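H127A/Y244A mutant of alginate lyase AlyC3 in complex with dimannuronate (Psychromonas sp., PDB 7C8F) cleaves the polysaccharide alginate as a PL7-family lyase, here as a double mutant with dimannuronate bound in its substrate pocket. Local coordinates at residues H136-K148 with F158-K170. Numbering follows the deposited sequence.
With BEM (beta-D-mannopyranuronic acid), chain D; BEM (beta-D-mannopyranuronic acid), chain C.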
# COMPACT_ATOMS: atom_id res chain seq x y z
N HIS B 136 6.07 5.70 -2.99
CA HIS B 136 5.92 4.86 -1.80
C HIS B 136 6.61 3.50 -1.96
O HIS B 136 6.10 2.46 -1.55
CB HIS B 136 4.45 4.73 -1.37
CG HIS B 136 3.88 6.00 -0.83
ND1 HIS B 136 4.45 6.67 0.24
CD2 HIS B 136 2.80 6.73 -1.19
CE1 HIS B 136 3.74 7.75 0.51
NE2 HIS B 136 2.74 7.82 -0.35
N ASN B 137 7.79 3.53 -2.57
CA ASN B 137 8.63 2.33 -2.65
C ASN B 137 8.88 1.76 -1.26
O ASN B 137 9.10 2.50 -0.30
CB ASN B 137 9.96 2.72 -3.28
CG ASN B 137 10.99 1.62 -3.19
OD1 ASN B 137 11.84 1.60 -2.29
ND2 ASN B 137 10.91 0.67 -4.11
N VAL B 138 8.86 0.44 -1.16
CA VAL B 138 9.23 -0.26 0.07
C VAL B 138 10.67 -0.76 -0.11
O VAL B 138 10.94 -1.47 -1.08
CB VAL B 138 8.26 -1.42 0.35
CG1 VAL B 138 8.73 -2.26 1.54
CG2 VAL B 138 6.87 -0.84 0.62
N PRO B 139 11.62 -0.36 0.75
CA PRO B 139 13.04 -0.63 0.47
C PRO B 139 13.48 -2.03 0.87
O PRO B 139 14.57 -2.22 1.42
CB PRO B 139 13.76 0.44 1.29
CG PRO B 139 12.90 0.62 2.47
CD PRO B 139 11.45 0.47 1.96
N HIS B 140 12.64 -3.03 0.59
CA HIS B 140 12.88 -4.42 0.90
C HIS B 140 12.38 -5.17 -0.33
O HIS B 140 11.25 -4.90 -0.79
CB HIS B 140 12.08 -4.90 2.12
CG HIS B 140 12.21 -4.03 3.34
ND1 HIS B 140 13.33 -4.03 4.14
CD2 HIS B 140 11.35 -3.16 3.91
CE1 HIS B 140 13.16 -3.18 5.15
NE2 HIS B 140 11.96 -2.64 5.03
N PRO B 141 13.16 -6.09 -0.89
CA PRO B 141 12.63 -6.92 -1.98
C PRO B 141 11.65 -7.94 -1.45
O PRO B 141 11.74 -8.40 -0.31
CB PRO B 141 13.88 -7.60 -2.55
CG PRO B 141 14.82 -7.64 -1.42
CD PRO B 141 14.53 -6.46 -0.51
N LEU B 142 10.69 -8.32 -2.31
CA LEU B 142 9.81 -9.42 -1.96
C LEU B 142 10.59 -10.71 -1.78
O LEU B 142 10.34 -11.47 -0.84
CB LEU B 142 8.74 -9.60 -3.04
CG LEU B 142 7.81 -10.80 -2.83
CD1 LEU B 142 7.02 -10.67 -1.54
CD2 LEU B 142 6.88 -10.98 -4.02
N LEU B 143 11.55 -10.97 -2.67
CA LEU B 143 12.30 -12.22 -2.67
C LEU B 143 13.75 -11.95 -3.01
O LEU B 143 14.03 -11.24 -3.97
CB LEU B 143 11.72 -13.18 -3.73
CG LEU B 143 12.57 -14.42 -4.04
CD1 LEU B 143 12.62 -15.38 -2.84
CD2 LEU B 143 12.04 -15.13 -5.29
N ARG B 144 14.63 -12.61 -2.29
CA ARG B 144 16.00 -12.73 -2.64
C ARG B 144 16.33 -14.26 -2.65
O ARG B 144 16.09 -14.92 -1.71
CB ARG B 144 16.96 -12.02 -1.69
CG ARG B 144 16.87 -10.53 -1.69
CD ARG B 144 18.01 -9.93 -0.87
NE ARG B 144 18.03 -10.37 0.50
CZ ARG B 144 19.04 -10.95 1.10
NH1 ARG B 144 20.12 -11.21 0.45
NH2 ARG B 144 18.94 -11.33 2.33
N VAL B 145 16.87 -14.74 -3.75
CA VAL B 145 17.35 -16.11 -3.84
C VAL B 145 18.86 -15.95 -3.70
O VAL B 145 19.49 -15.30 -4.46
CB VAL B 145 16.98 -16.83 -5.14
CG1 VAL B 145 17.51 -18.25 -5.10
CG2 VAL B 145 15.47 -16.87 -5.31
N VAL B 146 19.39 -16.59 -2.67
CA VAL B 146 20.78 -16.47 -2.31
C VAL B 146 21.54 -17.74 -2.09
O VAL B 146 20.97 -18.75 -1.85
CB VAL B 146 20.91 -15.68 -0.97
CG1 VAL B 146 20.12 -14.41 -1.01
CG2 VAL B 146 20.50 -16.50 0.25
N TRP B 147 22.86 -17.62 -2.14
CA TRP B 147 23.79 -18.65 -1.73
C TRP B 147 24.24 -18.06 -0.41
O TRP B 147 24.58 -16.94 -0.35
CB TRP B 147 24.97 -18.86 -2.65
CG TRP B 147 25.93 -19.90 -2.15
CD1 TRP B 147 25.94 -21.19 -2.49
CD2 TRP B 147 27.01 -19.72 -1.23
NE1 TRP B 147 26.94 -21.84 -1.85
CE2 TRP B 147 27.60 -20.96 -1.06
CE3 TRP B 147 27.51 -18.64 -0.54
CZ2 TRP B 147 28.68 -21.15 -0.25
CZ3 TRP B 147 28.59 -18.84 0.26
CH2 TRP B 147 29.16 -20.09 0.39
N LYS B 148 24.20 -18.84 0.66
CA LYS B 148 24.55 -18.33 1.98
C LYS B 148 25.63 -19.20 2.60
O LYS B 148 25.51 -20.43 2.62
CB LYS B 148 23.32 -18.27 2.91
CG LYS B 148 23.60 -17.61 4.25
CD LYS B 148 22.31 -17.28 4.99
CE LYS B 148 22.58 -16.64 6.35
NZ LYS B 148 23.19 -15.28 6.24
N PHE B 158 21.34 -22.87 -0.86
CA PHE B 158 20.50 -21.85 -1.46
C PHE B 158 19.30 -21.60 -0.55
O PHE B 158 18.76 -22.54 0.04
CB PHE B 158 19.96 -22.36 -2.79
CG PHE B 158 21.00 -22.53 -3.86
CD1 PHE B 158 21.87 -21.50 -4.18
CD2 PHE B 158 21.08 -23.72 -4.55
CE1 PHE B 158 22.80 -21.66 -5.19
CE2 PHE B 158 22.01 -23.89 -5.57
CZ PHE B 158 22.87 -22.86 -5.88
N TRP B 159 18.87 -20.34 -0.47
CA TRP B 159 17.72 -19.97 0.35
C TRP B 159 16.87 -18.97 -0.41
O TRP B 159 17.38 -18.16 -1.18
CB TRP B 159 18.13 -19.28 1.67
CG TRP B 159 19.01 -20.12 2.54
CD1 TRP B 159 20.36 -20.22 2.46
CD2 TRP B 159 18.59 -20.97 3.62
NE1 TRP B 159 20.82 -21.08 3.44
CE2 TRP B 159 19.76 -21.56 4.15
CE3 TRP B 159 17.35 -21.29 4.18
CZ2 TRP B 159 19.72 -22.46 5.21
CZ3 TRP B 159 17.33 -22.19 5.25
CH2 TRP B 159 18.50 -22.76 5.75
N ALA B 160 15.56 -19.02 -0.15
CA ALA B 160 14.65 -17.95 -0.55
C ALA B 160 14.32 -17.12 0.69
O ALA B 160 13.75 -17.63 1.65
CB ALA B 160 13.37 -18.52 -1.15
N MET B 161 14.72 -15.85 0.67
CA MET B 161 14.43 -14.91 1.74
C MET B 161 13.22 -14.11 1.29
O MET B 161 13.32 -13.31 0.34
CB MET B 161 15.63 -14.00 1.96
CG MET B 161 16.96 -14.74 2.17
SD MET B 161 16.90 -15.83 3.61
CE MET B 161 18.64 -16.26 3.80
N VAL B 162 12.08 -14.31 1.93
CA VAL B 162 10.82 -13.74 1.48
C VAL B 162 10.35 -12.71 2.50
O VAL B 162 10.12 -13.03 3.67
CB VAL B 162 9.76 -14.83 1.27
CG1 VAL B 162 8.43 -14.22 0.84
CG2 VAL B 162 10.25 -15.84 0.23
N LYS B 163 10.20 -11.46 2.04
CA LYS B 163 9.61 -10.43 2.88
C LYS B 163 8.13 -10.75 3.04
O LYS B 163 7.42 -10.94 2.03
CB LYS B 163 9.83 -9.09 2.18
CG LYS B 163 9.08 -7.88 2.72
CD LYS B 163 9.52 -7.46 4.13
CE LYS B 163 8.98 -6.03 4.39
NZ LYS B 163 9.13 -5.56 5.79
N ASN B 164 7.66 -10.84 4.29
CA ASN B 164 6.36 -11.42 4.61
C ASN B 164 5.32 -10.39 5.07
O ASN B 164 4.32 -10.76 5.68
CB ASN B 164 6.51 -12.51 5.67
CG ASN B 164 5.42 -13.56 5.60
OD1 ASN B 164 4.82 -13.79 4.56
ND2 ASN B 164 5.14 -14.19 6.74
N ASN B 165 5.57 -9.11 4.82
CA ASN B 165 4.57 -8.06 4.96
C ASN B 165 5.01 -6.93 4.03
O ASN B 165 6.01 -7.05 3.33
CB ASN B 165 4.39 -7.64 6.43
CG ASN B 165 5.68 -7.12 7.07
OD1 ASN B 165 6.47 -6.43 6.43
ND2 ASN B 165 5.88 -7.44 8.35
N ALA B 166 4.24 -5.83 4.01
CA ALA B 166 4.56 -4.70 3.15
C ALA B 166 5.04 -3.49 3.94
O ALA B 166 4.87 -2.34 3.52
CB ALA B 166 3.38 -4.35 2.24
N VAL B 167 5.65 -3.74 5.12
CA VAL B 167 5.99 -2.67 6.05
C VAL B 167 7.41 -2.18 5.79
O VAL B 167 8.33 -2.98 5.55
CB VAL B 167 5.85 -3.19 7.49
CG1 VAL B 167 6.24 -2.09 8.53
CG2 VAL B 167 4.45 -3.70 7.72
N ILE B 168 7.59 -0.86 5.84
CA ILE B 168 8.93 -0.28 5.74
C ILE B 168 9.58 -0.37 7.12
O ILE B 168 9.07 0.21 8.09
CB ILE B 168 8.88 1.17 5.25
CG1 ILE B 168 8.26 1.21 3.85
CG2 ILE B 168 10.29 1.76 5.21
CD1 ILE B 168 8.18 2.60 3.28
N CYS B 169 10.70 -1.09 7.21
CA CYS B 169 11.31 -1.41 8.49
C CYS B 169 12.68 -0.79 8.69
O CYS B 169 13.31 -1.04 9.74
CB CYS B 169 11.41 -2.94 8.68
SG CYS B 169 9.84 -3.75 8.90
N LYS B 170 13.17 -0.02 7.73
CA LYS B 170 14.47 0.63 7.86
C LYS B 170 14.43 1.94 7.08
O LYS B 170 13.51 2.20 6.30
CB LYS B 170 15.59 -0.26 7.33
CG LYS B 170 15.56 -0.45 5.83
CD LYS B 170 16.52 -1.55 5.36
CE LYS B 170 16.50 -1.67 3.84
NZ LYS B 170 17.39 -2.77 3.34
C1 BEM D . 18.71 -5.04 0.76
C2 BEM D . 19.88 -5.76 1.44
O2 BEM D . 20.25 -5.06 2.62
C3 BEM D . 19.43 -7.13 1.87
O3 BEM D . 20.39 -7.74 2.67
C4 BEM D . 18.32 -6.93 2.84
O4 BEM D . 18.01 -8.11 3.53
C5 BEM D . 17.18 -6.35 2.08
O5 BEM D . 17.62 -5.10 1.63
C6 BEM D . 16.01 -6.20 2.97
O6B BEM D . 15.81 -5.14 3.51
O6A BEM D . 15.23 -7.10 2.92
C1 BEM C . 18.12 -1.22 -2.56
C2 BEM C . 17.28 -0.98 -1.32
O2 BEM C . 15.95 -1.40 -1.54
C3 BEM C . 17.89 -1.71 -0.14
O3 BEM C . 17.06 -1.61 0.97
C4 BEM C . 18.18 -3.17 -0.47
O4 BEM C . 19.03 -3.68 0.55
C5 BEM C . 18.90 -3.28 -1.79
O5 BEM C . 18.27 -2.58 -2.83
C6 BEM C . 18.88 -4.72 -2.14
O6B BEM C . 18.02 -5.11 -2.92
O6A BEM C . 19.82 -5.41 -1.78
O1 BEM C . 17.48 -0.69 -3.71
O HOH W 1 13.34 -10.54 0.59
O HOH W 2 23.57 -21.90 3.94
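His140 NE2 accepts a hydrogen bond from Cys169 N (3.0 Å, N-H...N angle 161°), the donor lying only 11° out of the ring plane. With NE2 an acceptor, ND1 is the donor to O6B of the chain D mannuronate (2.8 Å), fixing the ring's rotation at both nitrogens. Lys170, extended beyond CG, runs past the ring in the opposite direction, and its NZ reaches the same O6B at 2.9 Å and O3 of the chain C mannuronate. That O3 donates to Pro139 O (2.6 Å), joining both segments through the sugar. A phenylalanine in place of His140 would probably leave Cys169 N without its acceptor and the carboxylate O6B with one donor fewer. Lys163 CE approaches His140 CD2 obliquely (3.8 Å), and a bend at chi2 (67°) puts NZ on a lone pair of Val167 O (2.7 Å); NZ also donates to Asn165 OD1, which accepts Val167 N in an Asx turn. Antiparallel strands 143-148 and 158-163 continue the contact: Arg144 and Met161 exchange two backbone bonds, as do Val146 and Trp159. A water donates to both Pro141 O and Met161 O. Beside this pairing, loop residues His140 and Lys170 give two donors to one carboxylate oxygen, consistent with substrate positioning in this beta-jelly roll's pocket.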